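Local coordinates for divalent-cation tolerance protein CutA (Thermotoga maritima, PDB 1VHF) that is probably involved in resistance toward heavy metals, probably binds copper ions and forms a homotrimer, at residues I4-T9 with K65-E70; K22-E25 with C31-A34; E70-K73 with T79-I82. All coordinates share one frame; numbering follows the deposited sequence. Where two conformers were deposited one is given.

All three contacts lie in one ferredoxin-like domain, in which helices 13-25 and 64-74 pack on a four-stranded antiparallel sheet. Contact 1 sets helix 64-74 on the inner strand 3-10. Contact 2 joins the end of helix 13-25 to the start of strand 31-43. It falls in the chain between the two halves of contact 1. Contact 3 follows, tying helix 64-74 to the loop before strand 82-86. Contacts 1 and 3 share Glu70, their centres about 7 Å apart. Contact 2 is centred about 11 Å from contact 1 and 14 Å from contact 3. Leu23 of helix 13-25 touches Leu67 and Glu70. Together the contacts help pack both helices on the sheet.

Contact 1 of 3, residues I4-T9 with K65-E70; sequences ILVYST and KELYEE
Val6 of the strand and Leu67 of the helix reach toward each other and meet tip to tip. The closest pair is Val6 CG2 with Leu67 CD2, at 3.6 Å. The same leucine methyl also lies 3.9 Å from Val6 CB. Tyr68 supplies the second neighbour. Its ring comes in obliquely, and Tyr68 CE1 is 4.1 Å from both Val6 CG1 and Val6 CG2. One small branched side chain therefore meets an aliphatic tip and an aromatic ring at once. The valine has CG1 anti to the backbone N (chi1 176°), which sets CG2 beside that N and within touch of both partners. These are van der Waals contacts between apolar groups, and they help bury the valine, which Ile82 and Thr84 also touch.

In the ferredoxin-like fold of CutA, this contact is part of the packing of the second helix, 64-74, on the sheet. Strand 3-10 is an inner strand, flanked by 46-60 and 82-86. Leu67 also touches Thr59 of strand 46-60, and Ile29. Tyr68 CB points to the side, not at the strand, yet the ring reaches it. The Tyr68 OH is hydrogen-bonded to Thr84 OG1, which ties the far end of the ring to strand 82-86. Val6 itself is fixed by backbone hydrogen bonding to Phe57.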
loop_
_atom_site.group_PDB
_atom_site.type_symbol
_atom_site.label_atom_id
_atom_site.label_comp_id
_atom_site.label_asym_id
_atom_site.label_seq_id
_atom_site.Cartn_x
_atom_site.Cartn_y
_atom_site.Cartn_z
ATOM N N ILE A 4 -8.076 5.962 4.985
ATOM C CA ILE A 4 -7.344 6.282 3.778
ATOM C C ILE A 4 -6.781 4.967 3.189
ATOM O O ILE A 4 -6.631 3.974 3.877
ATOM C CB ILE A 4 -6.153 7.233 3.930
ATOM C CG1 ILE A 4 -5.180 6.692 5.001
ATOM C CG2 ILE A 4 -6.661 8.636 4.237
ATOM C CD1 ILE A 4 -3.816 7.355 4.927
ATOM N N LEU A 5 -6.697 5.013 1.874
ATOM C CA LEU A 5 -6.140 3.874 1.144
ATOM C C LEU A 5 -4.809 4.355 0.549
ATOM O O LEU A 5 -4.789 5.327 -0.204
ATOM C CB LEU A 5 -6.991 3.440 -0.044
ATOM C CG LEU A 5 -8.473 3.184 0.167
ATOM C CD1 LEU A 5 -9.107 2.826 -1.178
ATOM C CD2 LEU A 5 -8.714 2.114 1.195
ATOM N N VAL A 6 -3.733 3.633 0.855
ATOM C CA VAL A 6 -2.422 3.964 0.283
ATOM C C VAL A 6 -2.085 2.813 -0.688
ATOM O O VAL A 6 -2.117 1.634 -0.339
ATOM C CB VAL A 6 -1.348 4.090 1.366
ATOM C CG1 VAL A 6 0.010 4.323 0.725
ATOM C CG2 VAL A 6 -1.674 5.220 2.334
ATOM N N TYR A 7 -1.817 3.190 -1.931
ATOM C CA TYR A 7 -1.512 2.260 -3.009
ATOM C C TYR A 7 -0.023 2.255 -3.350
ATOM O O TYR A 7 0.645 3.278 -3.321
ATOM C CB TYR A 7 -2.256 2.732 -4.281
ATOM C CG TYR A 7 -2.216 1.855 -5.526
ATOM C CD1 TYR A 7 -1.200 1.959 -6.445
ATOM C CD2 TYR A 7 -3.248 0.968 -5.793
ATOM C CE1 TYR A 7 -1.182 1.224 -7.618
ATOM C CE2 TYR A 7 -3.221 0.174 -6.953
ATOM C CZ TYR A 7 -2.206 0.330 -7.857
ATOM O OH TYR A 7 -2.245 -0.428 -9.009
ATOM N N SER A 8 0.475 1.061 -3.638
ATOM C CA SER A 8 1.863 0.936 -4.116
ATOM C C SER A 8 1.922 -0.318 -4.972
ATOM O O SER A 8 1.017 -1.152 -5.000
ATOM C CB SER A 8 2.836 0.859 -2.948
ATOM O OG SER A 8 4.183 0.907 -3.428
ATOM N N THR A 9 3.038 -0.460 -5.696
ATOM C CA THR A 9 3.285 -1.642 -6.513
ATOM C C THR A 9 4.639 -2.229 -6.116
ATOM O O THR A 9 5.520 -1.554 -5.551
ATOM C CB THR A 9 3.214 -1.473 -8.006
ATOM O OG1 THR A 9 4.340 -0.712 -8.485
ATOM C CG2 THR A 9 1.907 -0.820 -8.421
ATOM N N LYS A 65 1.556 9.503 7.651
ATOM C CA LYS A 65 2.971 9.892 7.616
ATOM C C LYS A 65 3.863 8.719 7.989
ATOM O O LYS A 65 4.811 8.436 7.233
ATOM C CB LYS A 65 3.191 11.051 8.603
ATOM N N GLU A 66 3.558 8.034 9.087
ATOM C CA GLU A 66 4.333 6.878 9.515
ATOM C C GLU A 66 4.294 5.747 8.489
ATOM O O GLU A 66 5.284 5.049 8.278
ATOM C CB GLU A 66 3.841 6.353 10.862
ATOM C CG GLU A 66 3.971 7.378 12.001
ATOM C CD GLU A 66 3.188 6.831 13.199
ATOM O OE1 GLU A 66 3.694 5.845 13.782
ATOM O OE2 GLU A 66 2.069 7.298 13.444
ATOM N N LEU A 67 3.124 5.520 7.890
ATOM C CA LEU A 67 3.051 4.461 6.865
ATOM C C LEU A 67 3.893 4.853 5.674
ATOM O O LEU A 67 4.572 3.975 5.119
ATOM C CB LEU A 67 1.566 4.272 6.476
ATOM C CG LEU A 67 1.325 3.392 5.239
ATOM C CD1 LEU A 67 1.847 1.958 5.470
ATOM C CD2 LEU A 67 -0.178 3.330 4.991
ATOM N N TYR A 68 3.799 6.099 5.186
ATOM C CA TYR A 68 4.661 6.468 4.065
ATOM C C TYR A 68 6.133 6.219 4.359
ATOM O O TYR A 68 6.874 5.700 3.520
ATOM C CB TYR A 68 4.466 7.914 3.615
ATOM C CG TYR A 68 3.401 8.162 2.574
ATOM C CD1 TYR A 68 2.068 7.805 2.748
ATOM C CD2 TYR A 68 3.769 8.828 1.412
ATOM C CE1 TYR A 68 1.143 8.099 1.770
ATOM C CE2 TYR A 68 2.836 9.144 0.423
ATOM C CZ TYR A 68 1.521 8.773 0.642
ATOM O OH TYR A 68 0.598 9.049 -0.352
ATOM N N GLU A 69 6.555 6.598 5.582
ATOM C CA GLU A 69 7.964 6.445 5.949
ATOM C C GLU A 69 8.387 5.001 5.993
ATOM O O GLU A 69 9.387 4.600 5.362
ATOM C CB GLU A 69 8.180 7.107 7.332
ATOM C CG GLU A 69 7.925 8.605 7.355
ATOM C CD GLU A 69 8.254 9.246 8.689
ATOM O OE1 GLU A 69 7.387 9.285 9.587
ATOM O OE2 GLU A 69 9.398 9.722 8.858
ATOM N N GLU A 70 7.601 4.129 6.610
ATOM C CA GLU A 70 7.945 2.724 6.700
ATOM C C GLU A 70 7.895 2.058 5.345
ATOM O O GLU A 70 8.722 1.209 5.003
ATOM C CB GLU A 70 7.116 1.960 7.733
ATOM C CG GLU A 70 7.603 0.567 8.020
ATOM C CD GLU A 70 8.998 0.374 8.569
ATOM O OE1 GLU A 70 9.587 1.314 9.127
ATOM O OE2 GLU A 70 9.534 -0.761 8.469
#

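Contact 2 of 3, residues K22-E25 with C31-A34; sequences KLLE and CFNA
Leu24, in the last turn of helix 13-25, turns its side chain to the start of strand 31-43 and makes the whole contact from the helix side. From CB, which points to the strand, the chain leads to CG. CG stands anti to the carbonyl carbon (chi1 -76°), which sends the two methyls out toward the strand. Neither CB nor CG comes within 4.2 Å of the strand segment, so the touching is left to the two methyls. They fork to different targets. Leu24 CD1 goes to the ring of Phe32, 4.0 Å from Phe32 CE2 and equally far from Phe32 CD2. It reaches the ring obliquely, and the two side chains cross at about a right angle. Leu24 CD2 settles on the backbone instead, 4.0 Å from Cys31 N and the same distance from Cys31 CA. Cys31 CB points away from the helix, and its side chain touches Tyr94 and Trp97 of helix 92-101.

Phe32 has CG between its backbone N and carbonyl carbon (chi1 68°), with the ring on the helix side, where it also touches Phe57. Its carbonyl O takes a hydrogen bond from Asn33 ND2 at 3.0 Å, with the donor well above the carbonyl plane. The helix, a short loop and this strand form the second half of the first split beta-alpha-beta unit of the ferredoxin-like fold. The contact rests on methyl, ring and backbone surfaces in van der Waals touch. It is thus not directional, and it depends on fit and on exclusion of water at a partly exposed edge.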
loop_
_atom_site.group_PDB
_atom_site.type_symbol
_atom_site.label_atom_id
_atom_site.label_comp_id
_atom_site.label_asym_id
_atom_site.label_seq_id
_atom_site.Cartn_x
_atom_site.Cartn_y
_atom_site.Cartn_z
ATOM N N LYS A 22 4.650 -7.031 7.474
ATOM C CA LYS A 22 5.464 -6.186 8.339
ATOM C C LYS A 22 4.696 -4.965 8.804
ATOM O O LYS A 22 4.817 -4.534 9.963
ATOM C CB LYS A 22 6.764 -5.761 7.629
ATOM C CG LYS A 22 7.779 -6.918 7.670
ATOM C CD LYS A 22 9.078 -6.548 7.001
ATOM C CE LYS A 22 9.984 -7.790 6.851
ATOM N NZ LYS A 22 10.296 -8.364 8.189
ATOM N N LEU A 23 3.909 -4.364 7.911
ATOM C CA LEU A 23 3.116 -3.198 8.283
ATOM C C LEU A 23 2.040 -3.584 9.285
ATOM O O LEU A 23 1.759 -2.785 10.192
ATOM C CB LEU A 23 2.515 -2.533 7.033
ATOM C CG LEU A 23 3.548 -1.988 6.058
ATOM C CD1 LEU A 23 2.893 -1.565 4.750
ATOM C CD2 LEU A 23 4.353 -0.852 6.692
ATOM N N LEU A 24 1.463 -4.792 9.149
ATOM C CA LEU A 24 0.502 -5.247 10.168
ATOM C C LEU A 24 1.208 -5.532 11.502
ATOM O O LEU A 24 0.649 -5.181 12.549
ATOM C CB LEU A 24 -0.162 -6.537 9.665
ATOM C CG LEU A 24 -1.239 -6.359 8.575
ATOM C CD1 LEU A 24 -1.518 -7.694 7.916
ATOM C CD2 LEU A 24 -2.496 -5.757 9.210
ATOM N N GLU A 25 2.425 -6.059 11.462
ATOM C CA GLU A 25 3.171 -6.369 12.710
ATOM C C GLU A 25 3.408 -5.075 13.476
ATOM O O GLU A 25 3.359 -5.019 14.728
ATOM C CB GLU A 25 4.511 -6.994 12.311
ATOM C CG GLU A 25 4.432 -8.468 11.939
ATOM C CD GLU A 25 5.681 -8.992 11.265
ATOM O OE1 GLU A 25 6.722 -8.305 11.251
ATOM O OE2 GLU A 25 5.653 -10.132 10.722
ATOM N N CYS A 31 -5.262 -3.509 7.394
ATOM C CA CYS A 31 -5.270 -4.652 6.499
ATOM C C CYS A 31 -4.725 -4.232 5.132
ATOM O O CYS A 31 -4.538 -3.035 4.915
ATOM C CB CYS A 31 -6.706 -5.145 6.307
ATOM S SG CYS A 31 -7.891 -3.876 5.916
ATOM N N PHE A 32 -4.483 -5.217 4.295
ATOM C CA PHE A 32 -4.065 -4.900 2.940
ATOM C C PHE A 32 -4.822 -5.834 1.999
ATOM O O PHE A 32 -5.241 -6.932 2.377
ATOM C CB PHE A 32 -2.547 -5.070 2.722
ATOM C CG PHE A 32 -2.047 -6.476 2.780
ATOM C CD1 PHE A 32 -2.099 -7.315 1.677
ATOM C CD2 PHE A 32 -1.481 -6.984 3.964
ATOM C CE1 PHE A 32 -1.653 -8.627 1.730
ATOM C CE2 PHE A 32 -1.028 -8.277 4.008
ATOM C CZ PHE A 32 -1.113 -9.136 2.918
ATOM N N ASN A 33 -4.964 -5.372 0.754
ATOM C CA ASN A 33 -5.535 -6.165 -0.345
ATOM C C ASN A 33 -4.515 -6.108 -1.497
ATOM O O ASN A 33 -4.185 -4.991 -1.916
ATOM C CB ASN A 33 -6.879 -5.635 -0.824
ATOM C CG ASN A 33 -8.035 -5.832 0.113
ATOM O OD1 ASN A 33 -9.123 -5.307 -0.167
ATOM N ND2 ASN A 33 -7.930 -6.569 1.206
ATOM N N ALA A 34 -4.004 -7.238 -1.973
ATOM C CA ALA A 34 -2.991 -7.190 -3.042
ATOM C C ALA A 34 -3.471 -8.013 -4.233
ATOM O O ALA A 34 -4.242 -8.973 -4.096
ATOM C CB ALA A 34 -1.668 -7.748 -2.512
#

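Contact 3 of 3, residues E70-K73 with T79-I82; sequences ELRK and TPAI
Leu71 and Ile82 form the close-packed half of this contact, while Arg72 with Pro80 and Thr79 forms its outer, solvent-facing half. The two aliphatic chains slide past each other in opposite directions. Ile82 CD1 lies 3.9 Å from Leu71 CG, and Leu71 CD2 is 4.0 Å from both Ile82 CG2 and Ile82 CD1. Ile82 has CG1 anti to its carbonyl carbon (chi1 -55°), which carries CD1 in over the helix. There the methyl also rests 4.0 Å from Arg72 N, against the backbone. Leu71 is buried, with Ser8, Phe10 and Ile19 as further neighbours.

The outer side is more open to solvent, though one approach is close. Arg72 CB does not point straight at the loop; a bend at chi2 (80°) brings the outer chain to it. It crosses Pro80 at about a right angle. Arg72 NE is 3.6 Å from Pro80 CD, and Arg72 CD is 3.9 Å from Pro80 CG. The guanidinium meets the proline obliquely. Further out, Arg72 NH2 is 4.3 Å from Thr79 CA, a light touch only. The polar end has its partner just before the loop segment, where Arg72 NH2 is hydrogen-bonded to Glu78 O. This bond ties the exposed arginine to the connection and helps hold its chain across the proline.

Helix 64-74 is thereby held to the chain that runs from it into strand 82-86. Such a helix-to-strand return belongs to the second split beta-alpha-beta unit of the ferredoxin-like fold, here strand 46-60, helix 64-74 and strand 82-86, with strand 3-10 between the two strands.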
loop_
_atom_site.group_PDB
_atom_site.type_symbol
_atom_site.label_atom_id
_atom_site.label_comp_id
_atom_site.label_asym_id
_atom_site.label_seq_id
_atom_site.Cartn_x
_atom_site.Cartn_y
_atom_site.Cartn_z
ATOM N N GLU A 70 7.601 4.129 6.610
ATOM C CA GLU A 70 7.945 2.724 6.700
ATOM C C GLU A 70 7.895 2.058 5.345
ATOM O O GLU A 70 8.722 1.209 5.003
ATOM C CB GLU A 70 7.116 1.960 7.733
ATOM C CG GLU A 70 7.603 0.567 8.020
ATOM C CD GLU A 70 8.998 0.374 8.569
ATOM O OE1 GLU A 70 9.587 1.314 9.127
ATOM O OE2 GLU A 70 9.534 -0.761 8.469
ATOM N N LEU A 71 6.794 2.311 4.590
ATOM C CA LEU A 71 6.693 1.693 3.264
ATOM C C LEU A 71 7.836 2.120 2.365
ATOM O O LEU A 71 8.388 1.226 1.695
ATOM C CB LEU A 71 5.311 2.085 2.710
ATOM C CG LEU A 71 5.012 1.554 1.305
ATOM C CD1 LEU A 71 5.096 0.038 1.240
ATOM C CD2 LEU A 71 3.625 2.012 0.872
ATOM N N ARG A 72 8.269 3.374 2.385
ATOM C CA ARG A 72 9.402 3.809 1.546
ATOM C C ARG A 72 10.667 3.048 1.973
ATOM O O ARG A 72 11.426 2.535 1.145
ATOM C CB ARG A 72 9.662 5.300 1.725
ATOM C CG ARG A 72 10.923 5.780 0.943
ATOM C CD ARG A 72 10.494 5.962 -0.489
ATOM N NE ARG A 72 11.465 6.369 -1.459
ATOM C CZ ARG A 72 12.057 7.527 -1.661
ATOM N NH1 ARG A 72 11.808 8.575 -0.875
ATOM N NH2 ARG A 72 12.835 7.688 -2.736
ATOM N N LYS A 73 10.839 2.875 3.280
ATOM C CA LYS A 73 12.006 2.183 3.809
ATOM C C LYS A 73 12.041 0.709 3.613
ATOM O O LYS A 73 13.139 0.087 3.660
ATOM C CB LYS A 73 12.195 2.579 5.296
ATOM C CG LYS A 73 12.771 3.996 5.335
ATOM C CD LYS A 73 12.878 4.554 6.755
ATOM C CE LYS A 73 13.333 5.997 6.653
ATOM N NZ LYS A 73 13.385 6.744 7.932
ATOM N N THR A 79 12.344 4.517 -6.152
ATOM C CA THR A 79 11.351 5.597 -6.234
ATOM C C THR A 79 10.006 4.902 -6.492
ATOM O O THR A 79 9.465 4.884 -7.605
ATOM C CB THR A 79 11.644 6.558 -7.394
ATOM O OG1 THR A 79 13.019 7.017 -7.158
ATOM C CG2 THR A 79 10.727 7.740 -7.414
ATOM N N PRO A 80 9.444 4.346 -5.431
ATOM C CA PRO A 80 8.206 3.608 -5.593
ATOM C C PRO A 80 6.993 4.487 -5.789
ATOM O O PRO A 80 6.978 5.647 -5.395
ATOM C CB PRO A 80 8.087 2.878 -4.223
ATOM C CG PRO A 80 8.694 3.859 -3.274
ATOM C CD PRO A 80 9.942 4.329 -4.025
ATOM N N ALA A 81 5.970 3.864 -6.410
ATOM C CA ALA A 81 4.691 4.566 -6.485
ATOM C C ALA A 81 4.068 4.456 -5.076
ATOM O O ALA A 81 3.860 3.349 -4.554
ATOM C CB ALA A 81 3.732 3.823 -7.412
ATOM N N ILE A 82 3.856 5.558 -4.403
ATOM C CA ILE A 82 3.133 5.580 -3.143
ATOM C C ILE A 82 2.181 6.765 -3.212
ATOM O O ILE A 82 2.607 7.892 -3.452
ATOM C CB ILE A 82 4.012 5.698 -1.896
ATOM C CG1 ILE A 82 5.089 4.606 -1.832
ATOM C CG2 ILE A 82 3.123 5.633 -0.658
ATOM C CD1 ILE A 82 6.051 4.811 -0.651
#